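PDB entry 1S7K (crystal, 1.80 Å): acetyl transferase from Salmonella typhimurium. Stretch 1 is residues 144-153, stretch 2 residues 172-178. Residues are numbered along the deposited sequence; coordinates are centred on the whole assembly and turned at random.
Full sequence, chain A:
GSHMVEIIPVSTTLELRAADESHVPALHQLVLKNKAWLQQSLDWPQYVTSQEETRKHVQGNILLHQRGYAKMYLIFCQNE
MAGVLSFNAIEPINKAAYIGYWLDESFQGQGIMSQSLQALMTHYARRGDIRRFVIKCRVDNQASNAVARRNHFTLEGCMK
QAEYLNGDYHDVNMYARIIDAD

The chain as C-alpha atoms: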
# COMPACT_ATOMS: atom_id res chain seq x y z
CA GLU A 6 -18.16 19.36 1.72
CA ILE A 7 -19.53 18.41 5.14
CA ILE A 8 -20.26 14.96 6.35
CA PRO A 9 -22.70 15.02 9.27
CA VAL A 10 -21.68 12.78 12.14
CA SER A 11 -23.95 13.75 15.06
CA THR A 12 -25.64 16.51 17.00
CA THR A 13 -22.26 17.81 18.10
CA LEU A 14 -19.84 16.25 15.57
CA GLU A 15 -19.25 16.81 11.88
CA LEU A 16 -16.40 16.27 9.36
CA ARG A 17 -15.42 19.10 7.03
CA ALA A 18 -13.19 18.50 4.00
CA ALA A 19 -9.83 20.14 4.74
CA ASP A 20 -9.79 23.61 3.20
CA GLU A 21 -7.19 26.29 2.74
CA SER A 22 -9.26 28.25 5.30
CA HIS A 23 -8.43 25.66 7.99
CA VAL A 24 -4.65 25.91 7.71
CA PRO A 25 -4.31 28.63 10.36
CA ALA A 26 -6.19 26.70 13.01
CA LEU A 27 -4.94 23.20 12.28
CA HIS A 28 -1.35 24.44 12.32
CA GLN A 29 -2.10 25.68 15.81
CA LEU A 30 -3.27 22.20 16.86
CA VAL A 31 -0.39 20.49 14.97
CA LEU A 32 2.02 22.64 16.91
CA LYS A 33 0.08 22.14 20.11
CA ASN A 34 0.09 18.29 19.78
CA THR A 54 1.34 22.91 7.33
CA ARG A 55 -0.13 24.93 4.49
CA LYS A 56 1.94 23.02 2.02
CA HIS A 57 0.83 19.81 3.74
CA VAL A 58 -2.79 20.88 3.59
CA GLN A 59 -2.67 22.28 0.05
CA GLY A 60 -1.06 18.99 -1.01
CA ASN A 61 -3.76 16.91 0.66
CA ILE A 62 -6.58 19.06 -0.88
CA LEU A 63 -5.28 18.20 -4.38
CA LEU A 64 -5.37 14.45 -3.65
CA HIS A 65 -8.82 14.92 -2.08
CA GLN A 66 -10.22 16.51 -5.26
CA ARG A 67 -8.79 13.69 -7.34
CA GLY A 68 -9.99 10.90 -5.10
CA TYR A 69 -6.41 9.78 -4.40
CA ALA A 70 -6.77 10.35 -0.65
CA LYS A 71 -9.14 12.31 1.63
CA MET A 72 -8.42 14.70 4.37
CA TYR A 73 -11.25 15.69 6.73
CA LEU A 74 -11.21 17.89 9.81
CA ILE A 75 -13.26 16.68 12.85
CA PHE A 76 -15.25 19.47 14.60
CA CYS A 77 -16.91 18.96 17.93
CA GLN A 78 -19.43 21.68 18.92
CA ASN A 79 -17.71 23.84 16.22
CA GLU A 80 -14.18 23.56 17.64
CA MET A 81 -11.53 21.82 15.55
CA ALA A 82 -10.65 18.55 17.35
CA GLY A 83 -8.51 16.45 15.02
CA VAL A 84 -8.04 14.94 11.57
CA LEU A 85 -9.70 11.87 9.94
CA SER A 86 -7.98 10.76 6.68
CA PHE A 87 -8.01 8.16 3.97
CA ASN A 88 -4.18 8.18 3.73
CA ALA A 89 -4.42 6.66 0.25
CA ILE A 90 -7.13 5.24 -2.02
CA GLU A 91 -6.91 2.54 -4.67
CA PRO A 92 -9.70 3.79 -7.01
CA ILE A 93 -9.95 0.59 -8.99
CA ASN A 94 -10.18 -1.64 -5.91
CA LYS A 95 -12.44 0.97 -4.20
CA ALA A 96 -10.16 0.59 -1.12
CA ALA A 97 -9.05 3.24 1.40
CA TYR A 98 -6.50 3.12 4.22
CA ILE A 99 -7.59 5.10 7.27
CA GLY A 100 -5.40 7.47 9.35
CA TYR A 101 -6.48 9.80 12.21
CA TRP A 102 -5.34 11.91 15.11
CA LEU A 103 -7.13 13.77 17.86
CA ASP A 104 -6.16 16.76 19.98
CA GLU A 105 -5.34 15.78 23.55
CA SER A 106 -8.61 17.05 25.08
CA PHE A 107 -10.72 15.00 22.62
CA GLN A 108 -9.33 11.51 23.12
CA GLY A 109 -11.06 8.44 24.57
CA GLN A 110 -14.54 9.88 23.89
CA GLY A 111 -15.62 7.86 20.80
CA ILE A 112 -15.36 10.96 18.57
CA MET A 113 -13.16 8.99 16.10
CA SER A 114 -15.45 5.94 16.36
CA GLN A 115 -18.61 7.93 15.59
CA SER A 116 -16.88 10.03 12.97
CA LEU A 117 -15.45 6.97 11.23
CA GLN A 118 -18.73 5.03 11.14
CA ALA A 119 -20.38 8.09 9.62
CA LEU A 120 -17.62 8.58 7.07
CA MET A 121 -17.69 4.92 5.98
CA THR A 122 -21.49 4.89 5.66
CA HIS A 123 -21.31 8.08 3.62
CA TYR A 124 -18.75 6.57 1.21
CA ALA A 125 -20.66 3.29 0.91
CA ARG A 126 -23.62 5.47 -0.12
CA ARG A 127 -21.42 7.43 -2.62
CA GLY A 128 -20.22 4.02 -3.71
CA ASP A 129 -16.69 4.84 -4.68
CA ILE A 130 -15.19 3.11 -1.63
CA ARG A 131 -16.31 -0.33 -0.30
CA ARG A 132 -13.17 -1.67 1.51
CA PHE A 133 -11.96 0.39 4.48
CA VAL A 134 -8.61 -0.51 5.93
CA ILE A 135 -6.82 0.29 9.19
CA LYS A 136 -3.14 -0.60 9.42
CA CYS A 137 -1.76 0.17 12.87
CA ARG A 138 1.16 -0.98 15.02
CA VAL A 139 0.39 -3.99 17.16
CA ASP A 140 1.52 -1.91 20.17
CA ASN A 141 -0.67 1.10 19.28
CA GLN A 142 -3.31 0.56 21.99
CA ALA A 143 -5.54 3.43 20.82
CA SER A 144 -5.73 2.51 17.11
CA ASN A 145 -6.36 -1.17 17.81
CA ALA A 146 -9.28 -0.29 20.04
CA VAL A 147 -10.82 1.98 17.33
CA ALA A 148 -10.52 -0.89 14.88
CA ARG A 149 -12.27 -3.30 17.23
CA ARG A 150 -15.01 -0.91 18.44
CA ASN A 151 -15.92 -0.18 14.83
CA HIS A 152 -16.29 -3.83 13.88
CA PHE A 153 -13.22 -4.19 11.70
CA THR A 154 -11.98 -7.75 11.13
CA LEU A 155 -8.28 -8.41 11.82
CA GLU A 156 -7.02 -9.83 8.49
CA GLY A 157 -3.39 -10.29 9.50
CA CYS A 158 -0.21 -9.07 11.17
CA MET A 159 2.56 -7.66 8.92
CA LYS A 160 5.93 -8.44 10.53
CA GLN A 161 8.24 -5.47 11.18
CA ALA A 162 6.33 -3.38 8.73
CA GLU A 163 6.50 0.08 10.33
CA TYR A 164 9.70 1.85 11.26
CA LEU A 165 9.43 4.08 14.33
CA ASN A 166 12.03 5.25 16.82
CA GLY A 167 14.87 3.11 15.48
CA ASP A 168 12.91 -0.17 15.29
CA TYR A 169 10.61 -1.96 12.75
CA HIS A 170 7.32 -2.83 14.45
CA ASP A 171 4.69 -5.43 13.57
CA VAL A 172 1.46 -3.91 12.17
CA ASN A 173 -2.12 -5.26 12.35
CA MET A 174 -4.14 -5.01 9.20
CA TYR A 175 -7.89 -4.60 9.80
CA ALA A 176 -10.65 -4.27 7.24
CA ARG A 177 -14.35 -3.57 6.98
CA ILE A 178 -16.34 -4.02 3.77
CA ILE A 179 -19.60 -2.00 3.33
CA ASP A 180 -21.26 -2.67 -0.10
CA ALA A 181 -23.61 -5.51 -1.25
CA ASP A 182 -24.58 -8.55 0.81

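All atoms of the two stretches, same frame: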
# COMPACT_ATOMS: atom_id res chain seq x y z
N SER A 144 -5.23 2.91 18.45
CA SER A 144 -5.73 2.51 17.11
C SER A 144 -6.34 1.11 17.06
O SER A 144 -7.36 0.87 16.37
CB SER A 144 -4.61 2.64 16.07
OG SER A 144 -4.30 4.02 15.79
N ASN A 145 -5.76 0.17 17.79
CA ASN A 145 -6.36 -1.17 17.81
C ASN A 145 -7.75 -1.15 18.41
O ASN A 145 -8.65 -1.82 17.90
CB ASN A 145 -5.46 -2.16 18.55
CG ASN A 145 -4.27 -2.58 17.70
OD1 ASN A 145 -4.42 -3.46 16.78
ND2 ASN A 145 -3.09 -1.98 17.96
N ALA A 146 -7.97 -0.36 19.45
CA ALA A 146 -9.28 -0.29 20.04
C ALA A 146 -10.31 0.35 19.08
O ALA A 146 -11.48 -0.09 19.01
CB ALA A 146 -9.19 0.45 21.40
N VAL A 147 -9.89 1.37 18.30
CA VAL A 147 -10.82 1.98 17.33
C VAL A 147 -11.20 0.88 16.33
O VAL A 147 -12.36 0.69 16.03
CB VAL A 147 -10.13 3.18 16.57
CG1 VAL A 147 -10.98 3.64 15.43
CG2 VAL A 147 -9.96 4.39 17.56
N ALA A 148 -10.20 0.15 15.84
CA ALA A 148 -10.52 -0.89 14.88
C ALA A 148 -11.54 -1.88 15.43
O ALA A 148 -12.57 -2.18 14.78
CB ALA A 148 -9.27 -1.57 14.41
N ARG A 149 -11.33 -2.34 16.65
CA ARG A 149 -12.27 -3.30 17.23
C ARG A 149 -13.64 -2.74 17.55
O ARG A 149 -14.62 -3.41 17.31
CB ARG A 149 -11.66 -3.98 18.47
CG ARG A 149 -10.44 -4.88 18.15
CD ARG A 149 -10.02 -5.58 19.48
NE ARG A 149 -9.74 -4.59 20.50
CZ ARG A 149 -8.52 -4.27 20.92
NH1 ARG A 149 -7.45 -4.90 20.42
NH2 ARG A 149 -8.37 -3.30 21.82
N ARG A 150 -13.73 -1.54 18.11
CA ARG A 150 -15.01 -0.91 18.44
C ARG A 150 -15.85 -0.61 17.19
O ARG A 150 -17.06 -0.44 17.30
CB ARG A 150 -14.81 0.44 19.14
CG ARG A 150 -14.14 0.41 20.47
CD ARG A 150 -15.11 0.25 21.64
NE ARG A 150 -14.30 -0.06 22.82
CZ ARG A 150 -14.77 -0.26 24.03
NH1 ARG A 150 -16.08 -0.19 24.26
NH2 ARG A 150 -13.93 -0.54 25.01
N ASN A 151 -15.21 -0.50 16.02
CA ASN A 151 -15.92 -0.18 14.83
C ASN A 151 -16.11 -1.36 13.89
O ASN A 151 -16.28 -1.19 12.70
CB ASN A 151 -15.24 1.03 14.23
CG ASN A 151 -15.40 2.25 15.16
OD1 ASN A 151 -16.43 2.93 15.09
ND2 ASN A 151 -14.43 2.46 16.10
N HIS A 152 -16.02 -2.52 14.49
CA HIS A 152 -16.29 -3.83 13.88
C HIS A 152 -15.42 -4.18 12.70
O HIS A 152 -15.93 -4.75 11.70
CB HIS A 152 -17.76 -3.86 13.47
CG HIS A 152 -18.66 -3.18 14.46
ND1 HIS A 152 -18.88 -3.69 15.73
CD2 HIS A 152 -19.30 -1.99 14.41
CE1 HIS A 152 -19.62 -2.83 16.42
NE2 HIS A 152 -19.88 -1.79 15.65
N PHE A 153 -14.14 -3.82 12.77
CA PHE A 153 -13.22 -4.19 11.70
C PHE A 153 -12.76 -5.63 11.98
O PHE A 153 -12.66 -6.04 13.15
CB PHE A 153 -11.97 -3.29 11.67
CG PHE A 153 -12.19 -1.92 11.03
CD1 PHE A 153 -13.03 -0.98 11.60
CD2 PHE A 153 -11.57 -1.61 9.81
CE1 PHE A 153 -13.25 0.26 10.98
CE2 PHE A 153 -11.77 -0.39 9.17
CZ PHE A 153 -12.62 0.55 9.75
N VAL A 172 2.64 -4.72 12.44
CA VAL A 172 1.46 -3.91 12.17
C VAL A 172 0.23 -4.79 11.90
O VAL A 172 0.30 -5.67 11.08
CB VAL A 172 1.68 -3.08 10.87
CG1 VAL A 172 0.40 -2.29 10.45
CG2 VAL A 172 2.80 -2.06 11.11
N ASN A 173 -0.88 -4.52 12.57
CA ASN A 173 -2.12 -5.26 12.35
C ASN A 173 -2.83 -4.65 11.15
O ASN A 173 -2.89 -3.41 11.00
CB ASN A 173 -3.02 -5.18 13.57
CG ASN A 173 -2.61 -6.17 14.67
OD1 ASN A 173 -2.04 -7.23 14.39
ND2 ASN A 173 -2.91 -5.83 15.93
N MET A 174 -3.37 -5.50 10.31
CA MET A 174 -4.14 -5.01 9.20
C MET A 174 -5.56 -5.43 9.47
O MET A 174 -5.86 -6.63 9.59
CB MET A 174 -3.66 -5.58 7.85
CG MET A 174 -4.68 -5.11 6.75
SD MET A 174 -4.18 -5.52 5.07
CE MET A 174 -2.85 -4.33 4.90
N TYR A 175 -6.45 -4.43 9.53
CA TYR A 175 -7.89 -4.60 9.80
C TYR A 175 -8.71 -4.13 8.61
O TYR A 175 -8.31 -3.18 7.92
CB TYR A 175 -8.33 -3.71 10.97
CG TYR A 175 -7.83 -4.11 12.34
CD1 TYR A 175 -8.55 -5.03 13.12
CD2 TYR A 175 -6.69 -3.51 12.88
CE1 TYR A 175 -8.10 -5.31 14.48
CE2 TYR A 175 -6.26 -3.79 14.17
CZ TYR A 175 -6.98 -4.69 14.98
OH TYR A 175 -6.58 -4.89 16.33
N ALA A 176 -9.83 -4.76 8.35
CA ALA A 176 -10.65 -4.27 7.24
C ALA A 176 -12.12 -4.40 7.53
O ALA A 176 -12.56 -5.26 8.31
CB ALA A 176 -10.31 -4.99 5.85
N ARG A 177 -12.89 -3.50 6.94
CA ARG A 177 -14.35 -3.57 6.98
C ARG A 177 -14.84 -3.32 5.58
O ARG A 177 -14.38 -2.36 4.93
CB ARG A 177 -14.93 -2.46 7.88
CG ARG A 177 -16.41 -2.77 8.17
CD ARG A 177 -16.89 -2.08 9.47
NE ARG A 177 -18.34 -1.96 9.41
CZ ARG A 177 -19.06 -1.08 10.08
NH1 ARG A 177 -18.48 -0.22 10.92
NH2 ARG A 177 -20.37 -0.99 9.83
N ILE A 178 -15.75 -4.19 5.10
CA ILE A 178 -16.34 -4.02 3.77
C ILE A 178 -17.80 -3.54 4.00
O ILE A 178 -18.53 -4.09 4.86
CB ILE A 178 -16.41 -5.36 2.99
CG1 ILE A 178 -15.01 -6.01 2.87
CG2 ILE A 178 -17.11 -5.13 1.60
CD1 ILE A 178 -14.08 -5.35 1.94
O HOH W 1 -7.57 -6.80 17.89

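A single carboxamide oxygen organises one end of this contact. Asn145 OD1 accepts two hydrogen bonds from the strand, from Asn173 ND2 at 2.9 Å, nearly straight at 169°, and from Tyr175 OH at 2.6 Å. Asn173 and Tyr175 lie two apart on a strand, so both project toward the helix and can converge on one acceptor. Asn145 ND2 is satisfied elsewhere in the structure, which leaves neither end of this buried amide idle.

The helix of 144-150 and the strand of 172-178 run in roughly the same direction, 26° apart, with axes approaching to 9.4 Å. The gap between backbones closes along the way: CA to CA, Asn145 and Asn173 are 8.0 Å apart, Phe153 and Arg177 4.9 Å.

The small residue sits where the large ring lies flat. Ala148 CB is 3.5 Å from the centroid of the Tyr175 ring, 8° off its normal, a CH-pi contact over the ring face. The hydroxyl of that same tyrosine also accepts a hydrogen bond from a water, whose oxygen is 2.7 Å from Tyr175 OH, and the water accepts from Arg149 NH1 at 3.2 Å, tying in an exposed arginine without direct bonding.

Beyond the helix, Asn151 leaves helical geometry, yet its ND2 reaches back to Val147 O at 2.7 Å and secures the turn. His152 then adopts positive phi, and Phe153 N bonds to Ala148 O at 3.0 Å. Phe153 packs its CB 3.7 Å from Tyr175 CB, while one face of its ring receives Arg177 CB, 4.0 Å from the centroid. Arg177 thus offers aliphatic carbon to the phenyl ring; its extended side chain carries NH1 to Asn151 O, a weak 3.0 Å hydrogen bond bent to 129°. Polar convergence, methyl on ring and arginine along the turn follow in sequence.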